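Local coordinates for intracellular protein transport protein USO1 (Saccharomyces cerevisiae S288c, PDB 6LSU) that tethers vesicles as part of protein transport from the endoplasmic reticulum to the Golgi complex, this chain being its globular head, at residues Arg248-Asn254 and Gln302-Asn306; Arg111-Tyr117 and Leu212-Ala216; Leu283-Leu287 and Ala310-Val314; Leu67-Leu71 and Ile84-Ile88. All coordinates share one frame; numbering follows the deposited sequence.

Contact 1. Residues Arg248-Asn254 and Gln302-Asn306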
loop_
_atom_site.group_PDB
_atom_site.type_symbol
_atom_site.label_atom_id
_atom_site.label_comp_id
_atom_site.label_asym_id
_atom_site.label_seq_id
_atom_site.Cartn_x
_atom_site.Cartn_y
_atom_site.Cartn_z
ATOM N N ARG A 248 14.226 -7.068 14.262
ATOM C CA ARG A 248 15.568 -7.626 13.937
ATOM C C ARG A 248 15.530 -9.151 13.784
ATOM O O ARG A 248 16.533 -9.704 13.362
ATOM C CB ARG A 248 16.594 -7.150 14.964
ATOM C CG ARG A 248 16.848 -5.652 14.859
ATOM C CD ARG A 248 17.762 -5.106 15.925
ATOM N NE ARG A 248 16.968 -4.553 17.018
ATOM C CZ ARG A 248 17.305 -3.501 17.758
ATOM N NH1 ARG A 248 18.442 -2.856 17.547
ATOM N NH2 ARG A 248 16.491 -3.086 18.712
ATOM N N GLY A 249 14.420 -9.838 14.065
ATOM C CA GLY A 249 14.247 -11.216 13.555
ATOM C C GLY A 249 14.387 -11.229 12.035
ATOM O O GLY A 249 14.390 -10.145 11.389
ATOM N N SER A 250 14.578 -12.365 11.416
ATOM C CA SER A 250 14.587 -12.359 9.946
ATOM C C SER A 250 13.276 -13.007 9.478
ATOM O O SER A 250 12.181 -12.382 9.806
ATOM C CB SER A 250 15.886 -12.909 9.411
ATOM O OG SER A 250 15.936 -14.316 9.540
ATOM N N LEU A 251 13.323 -14.185 8.852
ATOM C CA LEU A 251 12.141 -14.724 8.154
ATOM C C LEU A 251 11.045 -15.139 9.151
ATOM O O LEU A 251 9.844 -14.866 8.838
ATOM C CB LEU A 251 12.573 -15.888 7.276
ATOM C CG LEU A 251 12.942 -15.513 5.863
ATOM C CD1 LEU A 251 13.133 -16.814 5.067
ATOM C CD2 LEU A 251 11.879 -14.655 5.226
ATOM N N VAL A 252 11.413 -15.726 10.296
ATOM C CA VAL A 252 10.402 -16.252 11.257
ATOM C C VAL A 252 9.463 -15.108 11.670
ATOM O O VAL A 252 8.240 -15.333 11.675
ATOM C CB VAL A 252 11.042 -16.953 12.467
ATOM C CG1 VAL A 252 9.986 -17.413 13.451
ATOM C CG2 VAL A 252 11.851 -18.149 12.012
ATOM N N VAL A 253 10.005 -13.914 11.942
ATOM C CA VAL A 253 9.180 -12.706 12.241
ATOM C C VAL A 253 8.324 -12.323 11.040
ATOM O O VAL A 253 7.173 -11.989 11.251
ATOM C CB VAL A 253 10.053 -11.541 12.712
ATOM C CG1 VAL A 253 9.263 -10.267 12.823
ATOM C CG2 VAL A 253 10.687 -11.902 14.031
ATOM N N ASN A 254 8.876 -12.390 9.833
ATOM C CA ASN A 254 8.126 -12.130 8.574
ATOM C C ASN A 254 6.952 -13.122 8.498
ATOM O O ASN A 254 5.792 -12.695 8.260
ATOM C CB ASN A 254 9.038 -12.295 7.365
ATOM C CG ASN A 254 8.577 -11.512 6.162
ATOM O OD1 ASN A 254 9.364 -11.227 5.292
ATOM N ND2 ASN A 254 7.337 -11.135 6.107
ATOM N N GLN A 302 15.096 -7.042 4.909
ATOM C CA GLN A 302 14.234 -7.889 5.756
ATOM C C GLN A 302 13.523 -7.016 6.805
ATOM O O GLN A 302 12.249 -7.196 7.030
ATOM C CB GLN A 302 15.043 -9.015 6.369
ATOM C CG GLN A 302 14.183 -10.019 7.110
ATOM C CD GLN A 302 13.096 -10.560 6.212
ATOM O OE1 GLN A 302 13.379 -11.259 5.257
ATOM N NE2 GLN A 302 11.830 -10.312 6.522
ATOM N N ARG A 303 14.275 -6.112 7.457
ATOM C CA ARG A 303 13.656 -5.298 8.549
ATOM C C ARG A 303 12.662 -4.303 7.954
ATOM O O ARG A 303 11.609 -4.092 8.570
ATOM C CB ARG A 303 14.740 -4.596 9.336
ATOM C CG ARG A 303 15.722 -5.606 9.905
ATOM C CD ARG A 303 16.935 -4.953 10.425
ATOM N NE ARG A 303 17.693 -5.977 11.081
ATOM C CZ ARG A 303 18.593 -5.760 11.995
ATOM N NH1 ARG A 303 18.887 -4.527 12.339
ATOM N NH2 ARG A 303 19.174 -6.794 12.549
ATOM N N ILE A 304 12.940 -3.812 6.746
ATOM C CA ILE A 304 12.007 -2.934 5.974
ATOM C C ILE A 304 10.683 -3.659 5.743
ATOM O O ILE A 304 9.602 -3.062 6.020
ATOM C CB ILE A 304 12.621 -2.470 4.639
ATOM C CG1 ILE A 304 13.713 -1.422 4.941
ATOM C CG2 ILE A 304 11.546 -1.933 3.673
ATOM C CD1 ILE A 304 14.598 -1.051 3.744
ATOM N N VAL A 305 10.768 -4.900 5.239
ATOM C CA VAL A 305 9.577 -5.748 4.964
ATOM C C VAL A 305 8.869 -6.059 6.282
ATOM O O VAL A 305 7.663 -6.035 6.273
ATOM C CB VAL A 305 9.962 -7.044 4.236
ATOM C CG1 VAL A 305 8.729 -7.944 3.972
ATOM C CG2 VAL A 305 10.687 -6.771 2.932
ATOM N N ASN A 306 9.591 -6.328 7.379
ATOM C CA ASN A 306 8.944 -6.699 8.662
ATOM C C ASN A 306 8.126 -5.461 9.067
ATOM O O ASN A 306 6.917 -5.549 9.310
ATOM C CB ASN A 306 9.931 -7.181 9.730
ATOM C CG ASN A 306 10.520 -8.560 9.459
ATOM O OD1 ASN A 306 10.088 -9.283 8.568
ATOM N ND2 ASN A 306 11.517 -8.921 10.261
#

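Contact 2. Residues Arg111-Tyr117 and Leu212-Ala216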
loop_
_atom_site.group_PDB
_atom_site.type_symbol
_atom_site.label_atom_id
_atom_site.label_comp_id
_atom_site.label_asym_id
_atom_site.label_seq_id
_atom_site.Cartn_x
_atom_site.Cartn_y
_atom_site.Cartn_z
ATOM N N ARG A 111 5.375 -19.655 1.966
ATOM C CA ARG A 111 5.560 -18.176 2.005
ATOM C C ARG A 111 4.936 -17.493 0.772
ATOM O O ARG A 111 4.029 -16.656 0.979
ATOM C CB ARG A 111 7.021 -17.793 2.112
ATOM C CG ARG A 111 7.676 -18.332 3.368
ATOM C CD ARG A 111 9.128 -17.963 3.505
ATOM N NE ARG A 111 9.423 -18.145 4.911
ATOM C CZ ARG A 111 10.268 -19.032 5.382
ATOM N NH1 ARG A 111 10.958 -19.789 4.550
ATOM N NH2 ARG A 111 10.452 -19.143 6.681
ATOM N N LEU A 112 5.426 -17.769 -0.450
ATOM C CA LEU A 112 5.080 -16.923 -1.638
ATOM C C LEU A 112 3.571 -16.995 -1.893
ATOM O O LEU A 112 2.966 -15.932 -2.119
ATOM C CB LEU A 112 5.863 -17.362 -2.870
ATOM C CG LEU A 112 7.361 -17.169 -2.771
ATOM C CD1 LEU A 112 8.051 -17.506 -4.082
ATOM C CD2 LEU A 112 7.706 -15.751 -2.342
ATOM N N GLN A 113 2.981 -18.179 -1.780
ATOM C CA GLN A 113 1.530 -18.413 -2.053
ATOM C C GLN A 113 0.656 -17.670 -1.035
ATOM O O GLN A 113 -0.557 -17.503 -1.312
ATOM C CB GLN A 113 1.152 -19.909 -2.048
ATOM C CG GLN A 113 1.778 -20.715 -3.185
ATOM C CD GLN A 113 1.207 -22.105 -3.300
ATOM O OE1 GLN A 113 0.125 -22.427 -2.795
ATOM N NE2 GLN A 113 1.952 -22.965 -3.969
ATOM N N ASN A 114 1.165 -17.319 0.140
ATOM C CA ASN A 114 0.250 -16.883 1.236
ATOM C C ASN A 114 0.721 -15.598 1.920
ATOM O O ASN A 114 -0.014 -15.142 2.778
ATOM C CB ASN A 114 0.033 -17.995 2.267
ATOM C CG ASN A 114 -0.306 -19.344 1.643
ATOM O OD1 ASN A 114 -1.441 -19.592 1.233
ATOM N ND2 ASN A 114 0.661 -20.240 1.569
ATOM N N GLY A 115 1.858 -15.015 1.528
ATOM C CA GLY A 115 2.414 -13.834 2.218
ATOM C C GLY A 115 3.130 -12.912 1.256
ATOM O O GLY A 115 3.139 -13.227 0.048
ATOM N N LYS A 116 3.684 -11.812 1.783
ATOM C CA LYS A 116 4.481 -10.790 1.046
ATOM C C LYS A 116 5.873 -10.834 1.658
ATOM O O LYS A 116 6.008 -10.586 2.876
ATOM C CB LYS A 116 3.871 -9.380 1.131
ATOM C CG LYS A 116 2.435 -9.237 0.624
ATOM C CD LYS A 116 1.384 -9.835 1.553
ATOM C CE LYS A 116 0.062 -10.173 0.886
ATOM N NZ LYS A 116 -0.809 -10.967 1.791
ATOM N N TYR A 117 6.857 -11.236 0.862
ATOM C CA TYR A 117 8.211 -11.554 1.371
ATOM C C TYR A 117 9.204 -10.591 0.721
ATOM O O TYR A 117 8.821 -9.875 -0.213
ATOM C CB TYR A 117 8.417 -13.069 1.249
ATOM C CG TYR A 117 7.920 -13.786 2.478
ATOM C CD1 TYR A 117 6.568 -14.046 2.649
ATOM C CD2 TYR A 117 8.797 -14.106 3.516
ATOM C CE1 TYR A 117 6.099 -14.645 3.807
ATOM C CE2 TYR A 117 8.342 -14.717 4.676
ATOM C CZ TYR A 117 6.984 -14.986 4.813
ATOM O OH TYR A 117 6.427 -15.591 5.894
ATOM N N LEU A 212 4.358 -21.472 8.907
ATOM C CA LEU A 212 4.187 -21.623 7.446
ATOM C C LEU A 212 2.913 -22.419 7.156
ATOM O O LEU A 212 2.180 -21.968 6.265
ATOM C CB LEU A 212 5.432 -22.277 6.852
ATOM C CG LEU A 212 6.684 -21.411 6.949
ATOM C CD1 LEU A 212 7.886 -22.069 6.330
ATOM C CD2 LEU A 212 6.432 -20.064 6.277
ATOM N N LEU A 213 2.646 -23.528 7.859
ATOM C CA LEU A 213 1.491 -24.407 7.526
ATOM C C LEU A 213 0.257 -23.620 7.976
ATOM O O LEU A 213 -0.782 -23.550 7.245
ATOM C CB LEU A 213 1.643 -25.775 8.203
ATOM C CG LEU A 213 0.435 -26.712 8.105
ATOM C CD1 LEU A 213 0.121 -27.044 6.666
ATOM C CD2 LEU A 213 0.624 -28.017 8.894
ATOM N N LEU A 214 0.373 -22.958 9.123
ATOM C CA LEU A 214 -0.767 -22.141 9.584
ATOM C C LEU A 214 -1.059 -21.049 8.544
ATOM O O LEU A 214 -2.236 -20.810 8.257
ATOM C CB LEU A 214 -0.409 -21.597 10.961
ATOM C CG LEU A 214 -0.636 -22.600 12.082
ATOM C CD1 LEU A 214 0.101 -22.183 13.339
ATOM C CD2 LEU A 214 -2.132 -22.739 12.363
ATOM N N MET A 215 -0.023 -20.407 7.980
ATOM C CA MET A 215 -0.241 -19.388 6.931
ATOM C C MET A 215 -1.068 -19.998 5.794
ATOM O O MET A 215 -2.014 -19.324 5.346
ATOM C CB MET A 215 1.074 -18.883 6.339
ATOM C CG MET A 215 1.768 -17.815 7.161
ATOM S SD MET A 215 3.441 -17.538 6.525
ATOM C CE MET A 215 2.943 -17.133 4.852
ATOM N N ALA A 216 -0.689 -21.172 5.308
ATOM C CA ALA A 216 -1.307 -21.906 4.180
ATOM C C ALA A 216 -2.750 -22.218 4.479
ATOM O O ALA A 216 -3.567 -22.086 3.606
ATOM C CB ALA A 216 -0.592 -23.202 3.934
#

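Contact 3. Residues Leu283-Leu287 and Ala310-Val314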
loop_
_atom_site.group_PDB
_atom_site.type_symbol
_atom_site.label_atom_id
_atom_site.label_comp_id
_atom_site.label_asym_id
_atom_site.label_seq_id
_atom_site.Cartn_x
_atom_site.Cartn_y
_atom_site.Cartn_z
ATOM N N LEU A 283 2.160 -4.557 19.363
ATOM C CA LEU A 283 2.387 -4.079 17.971
ATOM C C LEU A 283 3.099 -2.715 18.017
ATOM O O LEU A 283 4.104 -2.535 17.308
ATOM C CB LEU A 283 1.024 -3.986 17.289
ATOM C CG LEU A 283 1.068 -3.711 15.796
ATOM C CD1 LEU A 283 1.907 -4.755 15.107
ATOM C CD2 LEU A 283 -0.335 -3.714 15.221
ATOM N N ALA A 284 2.630 -1.817 18.874
ATOM C CA ALA A 284 3.252 -0.517 19.185
ATOM C C ALA A 284 4.691 -0.737 19.594
ATOM O O ALA A 284 5.557 0.036 19.182
ATOM C CB ALA A 284 2.542 0.160 20.319
ATOM N N HIS A 285 4.930 -1.707 20.461
ATOM C CA HIS A 285 6.288 -1.902 21.038
ATOM C C HIS A 285 7.263 -2.294 19.899
ATOM O O HIS A 285 8.463 -1.832 19.902
ATOM C CB HIS A 285 6.238 -2.937 22.163
ATOM C CG HIS A 285 7.611 -3.336 22.559
ATOM N ND1 HIS A 285 8.396 -2.495 23.337
ATOM C CD2 HIS A 285 8.366 -4.425 22.249
ATOM C CE1 HIS A 285 9.579 -3.057 23.504
ATOM N NE2 HIS A 285 9.588 -4.247 22.858
ATOM N N LEU A 286 6.768 -3.173 19.003
ATOM C CA LEU A 286 7.491 -3.693 17.808
ATOM C C LEU A 286 7.708 -2.578 16.766
ATOM O O LEU A 286 8.813 -2.463 16.298
ATOM C CB LEU A 286 6.642 -4.819 17.208
ATOM C CG LEU A 286 7.171 -5.421 15.913
ATOM C CD1 LEU A 286 8.469 -6.158 16.216
ATOM C CD2 LEU A 286 6.153 -6.338 15.273
ATOM N N LEU A 287 6.676 -1.770 16.470
ATOM C CA LEU A 287 6.768 -0.611 15.573
ATOM C C LEU A 287 7.752 0.418 16.150
ATOM O O LEU A 287 8.427 1.126 15.392
ATOM C CB LEU A 287 5.382 -0.007 15.390
ATOM C CG LEU A 287 4.444 -0.775 14.464
ATOM C CD1 LEU A 287 3.059 -0.128 14.423
ATOM C CD2 LEU A 287 5.044 -0.798 13.073
ATOM N N ALA A 310 4.089 -5.094 9.559
ATOM C CA ALA A 310 3.524 -4.559 10.818
ATOM C C ALA A 310 2.576 -3.359 10.575
ATOM O O ALA A 310 1.457 -3.359 11.092
ATOM C CB ALA A 310 4.651 -4.226 11.772
ATOM N N LEU A 311 3.006 -2.376 9.795
ATOM C CA LEU A 311 2.218 -1.181 9.432
ATOM C C LEU A 311 0.953 -1.614 8.714
ATOM O O LEU A 311 -0.091 -0.963 8.965
ATOM C CB LEU A 311 3.049 -0.201 8.615
ATOM C CG LEU A 311 4.093 0.575 9.427
ATOM C CD1 LEU A 311 5.032 1.386 8.514
ATOM C CD2 LEU A 311 3.438 1.511 10.429
ATOM N N ASP A 312 1.041 -2.652 7.883
ATOM C CA ASP A 312 -0.107 -3.141 7.055
ATOM C C ASP A 312 -1.150 -3.713 8.024
ATOM O O ASP A 312 -2.337 -3.466 7.834
ATOM C CB ASP A 312 0.323 -4.115 5.936
ATOM C CG ASP A 312 1.044 -3.442 4.770
ATOM O OD1 ASP A 312 0.996 -2.159 4.675
ATOM O OD2 ASP A 312 1.657 -4.174 3.964
ATOM N N ILE A 313 -0.723 -4.382 9.090
ATOM C CA ILE A 313 -1.659 -4.974 10.066
ATOM C C ILE A 313 -2.435 -3.823 10.684
ATOM O O ILE A 313 -3.687 -3.921 10.701
ATOM C CB ILE A 313 -0.918 -5.809 11.097
ATOM C CG1 ILE A 313 -0.463 -7.152 10.519
ATOM C CG2 ILE A 313 -1.763 -5.946 12.328
ATOM C CD1 ILE A 313 0.729 -7.764 11.280
ATOM N N VAL A 314 -1.759 -2.750 11.150
ATOM C CA VAL A 314 -2.536 -1.564 11.617
ATOM C C VAL A 314 -3.564 -1.148 10.557
ATOM O O VAL A 314 -4.751 -0.997 10.935
ATOM C CB VAL A 314 -1.648 -0.385 12.013
ATOM C CG1 VAL A 314 -2.480 0.755 12.529
ATOM C CG2 VAL A 314 -0.607 -0.783 13.070
#

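Contact 4. Residues Leu67-Leu71 and Ile84-Ile88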
loop_
_atom_site.group_PDB
_atom_site.type_symbol
_atom_site.label_atom_id
_atom_site.label_comp_id
_atom_site.label_asym_id
_atom_site.label_seq_id
_atom_site.Cartn_x
_atom_site.Cartn_y
_atom_site.Cartn_z
ATOM N N LEU A 67 2.813 -48.238 0.069
ATOM C CA LEU A 67 3.427 -47.270 1.022
ATOM C C LEU A 67 2.339 -46.709 1.951
ATOM O O LEU A 67 2.462 -46.786 3.190
ATOM C CB LEU A 67 4.073 -46.132 0.222
ATOM C CG LEU A 67 5.596 -46.111 0.133
ATOM C CD1 LEU A 67 6.228 -47.431 0.536
ATOM C CD2 LEU A 67 6.046 -45.685 -1.260
ATOM N N LEU A 68 1.277 -46.197 1.358
ATOM C CA LEU A 68 0.151 -45.646 2.141
ATOM C C LEU A 68 -0.553 -46.756 2.941
ATOM O O LEU A 68 -1.055 -46.462 4.088
ATOM C CB LEU A 68 -0.777 -44.917 1.165
ATOM C CG LEU A 68 -0.170 -43.686 0.502
ATOM C CD1 LEU A 68 -1.193 -42.947 -0.346
ATOM C CD2 LEU A 68 0.414 -42.742 1.538
ATOM N N ASN A 69 -0.612 -47.979 2.410
ATOM C CA ASN A 69 -1.270 -49.112 3.113
ATOM C C ASN A 69 -0.379 -49.473 4.297
ATOM O O ASN A 69 -0.876 -49.474 5.436
ATOM C CB ASN A 69 -1.544 -50.301 2.184
ATOM C CG ASN A 69 -2.769 -50.099 1.318
ATOM O OD1 ASN A 69 -2.829 -50.583 0.194
ATOM N ND2 ASN A 69 -3.729 -49.345 1.818
ATOM N N THR A 70 0.912 -49.717 4.056
ATOM C CA THR A 70 1.866 -50.053 5.146
ATOM C C THR A 70 1.940 -48.916 6.185
ATOM O O THR A 70 2.243 -49.216 7.390
ATOM C CB THR A 70 3.242 -50.399 4.577
ATOM O OG1 THR A 70 3.072 -51.515 3.703
ATOM C CG2 THR A 70 4.249 -50.736 5.653
ATOM N N LEU A 71 1.672 -47.663 5.788
ATOM C CA LEU A 71 1.697 -46.515 6.724
ATOM C C LEU A 71 0.521 -46.624 7.715
ATOM O O LEU A 71 0.737 -46.403 8.910
ATOM C CB LEU A 71 1.684 -45.187 5.952
ATOM C CG LEU A 71 1.694 -43.931 6.841
ATOM C CD1 LEU A 71 3.088 -43.656 7.371
ATOM C CD2 LEU A 71 1.141 -42.725 6.109
ATOM N N ILE A 84 8.612 -44.018 5.607
ATOM C CA ILE A 84 7.564 -43.858 4.563
ATOM C C ILE A 84 7.393 -42.361 4.287
ATOM O O ILE A 84 7.398 -41.974 3.087
ATOM C CB ILE A 84 6.268 -44.578 4.984
ATOM C CG1 ILE A 84 6.454 -46.095 4.822
ATOM C CG2 ILE A 84 5.050 -44.050 4.223
ATOM C CD1 ILE A 84 5.487 -46.912 5.649
ATOM N N LEU A 85 7.338 -41.549 5.351
ATOM C CA LEU A 85 7.245 -40.063 5.218
ATOM C C LEU A 85 8.464 -39.576 4.408
ATOM O O LEU A 85 8.253 -38.767 3.475
ATOM C CB LEU A 85 7.134 -39.391 6.598
ATOM C CG LEU A 85 5.860 -39.704 7.393
ATOM C CD1 LEU A 85 5.888 -39.041 8.746
ATOM C CD2 LEU A 85 4.623 -39.218 6.711
ATOM N N GLU A 86 9.681 -40.055 4.682
ATOM C CA GLU A 86 10.835 -39.544 3.900
ATOM C C GLU A 86 10.584 -39.923 2.443
ATOM O O GLU A 86 10.838 -39.059 1.542
ATOM C CB GLU A 86 12.201 -40.058 4.360
ATOM C CG GLU A 86 12.492 -39.777 5.815
ATOM C CD GLU A 86 13.745 -40.379 6.435
ATOM O OE1 GLU A 86 14.143 -39.888 7.550
ATOM O OE2 GLU A 86 14.350 -41.277 5.810
ATOM N N THR A 87 10.058 -41.123 2.208
ATOM C CA THR A 87 9.949 -41.684 0.832
ATOM C C THR A 87 8.913 -40.853 0.080
ATOM O O THR A 87 9.234 -40.359 -1.053
ATOM C CB THR A 87 9.704 -43.200 0.833
ATOM O OG1 THR A 87 10.857 -43.807 1.443
ATOM C CG2 THR A 87 9.519 -43.734 -0.581
ATOM N N ILE A 88 7.778 -40.571 0.700
ATOM C CA ILE A 88 6.729 -39.767 0.013
ATOM C C ILE A 88 7.266 -38.378 -0.331
ATOM O O ILE A 88 6.989 -37.873 -1.454
ATOM C CB ILE A 88 5.445 -39.664 0.836
ATOM C CG1 ILE A 88 4.917 -41.059 1.165
ATOM C CG2 ILE A 88 4.409 -38.830 0.066
ATOM C CD1 ILE A 88 3.659 -41.024 2.008
#

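Contact 1. Residues Arg248-Asn254 and Gln302-Asn306
Two neighbouring armadillo repeats of the globular head are joined here, Asn254 and its neighbours in ARM repeat 4 meeting Gln302, Arg303 and Asn306 in ARM repeat 5. At the centre, Gln302 NE2 donates to Asn254 OD1 at 2.9 Å with a nearly straight N-H...O angle of 164°. The acceptor lies in the Gln302 amide plane, whereas NE2 sits above the Asn254 carbonyl plane, the two amides being turned 64° apart. Gln302 NE2 also donates to Asn306 OD1, 2.9 Å away and one helical turn on, so a single buried NH2 grips both asparagines. The bend at chi2 (55°) turns the amide along its own helix toward Asn306 to manage this, and Gln302 CG meanwhile rests 3.7 Å from Ser250 CA. A leucine here would probably leave both asparagine oxygens without this donor and the two side chains freer to turn. Asn306 ND2 is bonded to Leu247 O and packs on Val253 CG1. Further out, Arg248 CG stands over the centre of the Arg303 guanidinium, 3.4 Å from Arg303 CZ, while Arg303 NH1 is held by Phe298 O. The Val305 CG1 methyl lies 3.6 Å from Asn254 OD1, packing beside the oxygen that Gln302 bonds. The junction thus brings the first turn of helix 251-264 against helix 301-317, with the loop carrying Tyr117 and Pro118 laid against it and helix 204-218 beside Val252.

Contact 2. Residues Arg111-Tyr117 and Leu212-Ala216
Leu212 begins a face of helix 204-218, in ARM repeat 3 of the armadillo-type head, that receives Arg111 of helix 103-112 and the residues that follow, as far as Tyr117. Its CD2 meets the aliphatic part of the arginine, 3.6 Å from Arg111 CG, and its CD1 lies above one guanidinium face, offset toward the rim and 3.9 Å from Arg111 NH2. The extended arginine chain carries that group past the leucine to Asp255, with which NH2 forms a salt bridge. An alanine in place of Arg111 would probably leave Asp255 without this charged mate and open a gap over the Leu212 methyls.

One turn later Met215 reaches into the curve of the loop. Its chain bends at chi3 (57°), turning CE back toward the turn at Asn114 and Gly115: Met215 CE is 4.0 Å from Asn114 CB and 4.1 Å from Gly115 N. The methyl also comes to the edge of the Tyr117 ring, near its plane, while Arg111 CB lies over one face of that ring, offset toward its rim.

Ala216 is the last to take part, with the Asn114 amide packed against its backbone. Asn114 ND2 is bonded to Ser110 O, which helps hold the amide beside the helix. Tyr117 and Met215 approach from opposite directions, and Tyr117 OH ends 3.6 Å from Met215 SD.

Contact 3. Residues Leu283-Leu287 and Ala310-Val314
Leu283, Leu286 and Leu287 form a ridge of branched side chains on helix 280-287 that meets helix 301-317 within ARM repeat 5, an antiparallel helix pair of the armadillo stack. The two short axes lie 10.7 Å apart and run at 143° to each other, a distance bridged wholly by apolar side chains.

The small residue on the facing helix makes the hollow. Ala310 offers only its CB, and Leu287 CD2 settles over it at 3.7 Å, with Leu286 CD2 coming to the same methyl more loosely, at 4.4 Å. Leu311 forms one wall of this dip: its CB leaves the backbone pointing away, yet the chain turns back until Leu311 CD2 lies 3.9 Å from Leu287 CD2. The second bump is Val314, whose CG2 meets two leucines, Leu283 through CD2 and Leu287 through CD1 at 4.0 Å. Leu283 CG is set trans to its backbone nitrogen (chi1 -171°), which sends the isobutyl group across to the partner helix.

Helix 337-346 packs on Leu287, Leu311 and Val314, helix 354-366 on Leu311 and Val314, helix 233-244 on Leu283 and Leu286, and helix 251-264 on Leu286 and Ile313, so this pair is buried between its neighbours. The CD2 methyl of Leu283 touches two branches of the partner helix, Ile313 CG2 at 3.9 Å and Val314 CG2 at 3.6 Å.

Contact 4. Residues Leu67-Leu71 and Ile84-Ile88
Ile84 of helix 78-91 plugs into helix 56-73 between Leu67 and Leu71, joining two nearly antiparallel helices of ARM repeat 1; their short axes run at 155°, 10.7 Å apart. From the backbone outward, Ile84 CB first comes within 4.1 Å of Leu71 CD1. There the side chain forks. The CG2 branch presses on the same leucine methyl, Ile84 CG2 to Leu71 CD1 being 3.7 Å. The other branch starts at CG1, which has Leu67 CD1 as a loose neighbour at 4.5 Å. It stretches on, chi2 159°, so that the terminal methyl arrives at the partner backbone: Ile84 CD1 is 3.9 Å from Leu67 O and equally far from Leu71 N. Thr70 CG2 borders that methyl at 4.0 Å, while Thr70 OG1 turns to Val32 O and to Pro66 O of its own helix.

On the flanks, Leu67 CD2 packs on Thr87 CG2, and helix 38-54 supplies Val45 and Leu48 against Ile84 and Leu67. Helices 132-143 and 145-154 lie against Leu68, which swings back toward the contact after leaving the backbone pointing away. It crosses Ile88 at about a right angle, its CD2 ending 3.7 Å from Ile88 CD1.

From the N terminus, contact 4 comes first and closes a short helical hairpin inside ARM repeat 1, with 12 residues between its segments. Contact 2 follows in series and closes a much longer loop, bringing residues 111-117 against ARM repeat 3, with ARM repeat 2 in between. Next, contact 1 joins ARM repeats 4 and 5, and contact 3 crosses it: residues 283-287 lie between the segments of contact 1, while 310-314 follow on the same helix 301-317. Contacts 1 and 2 touch, Leu251 and Asn254 packing on Tyr117, so three repeats meet around that loop. Contact 4 stands apart, its centre about 43 Å from that of contact 3.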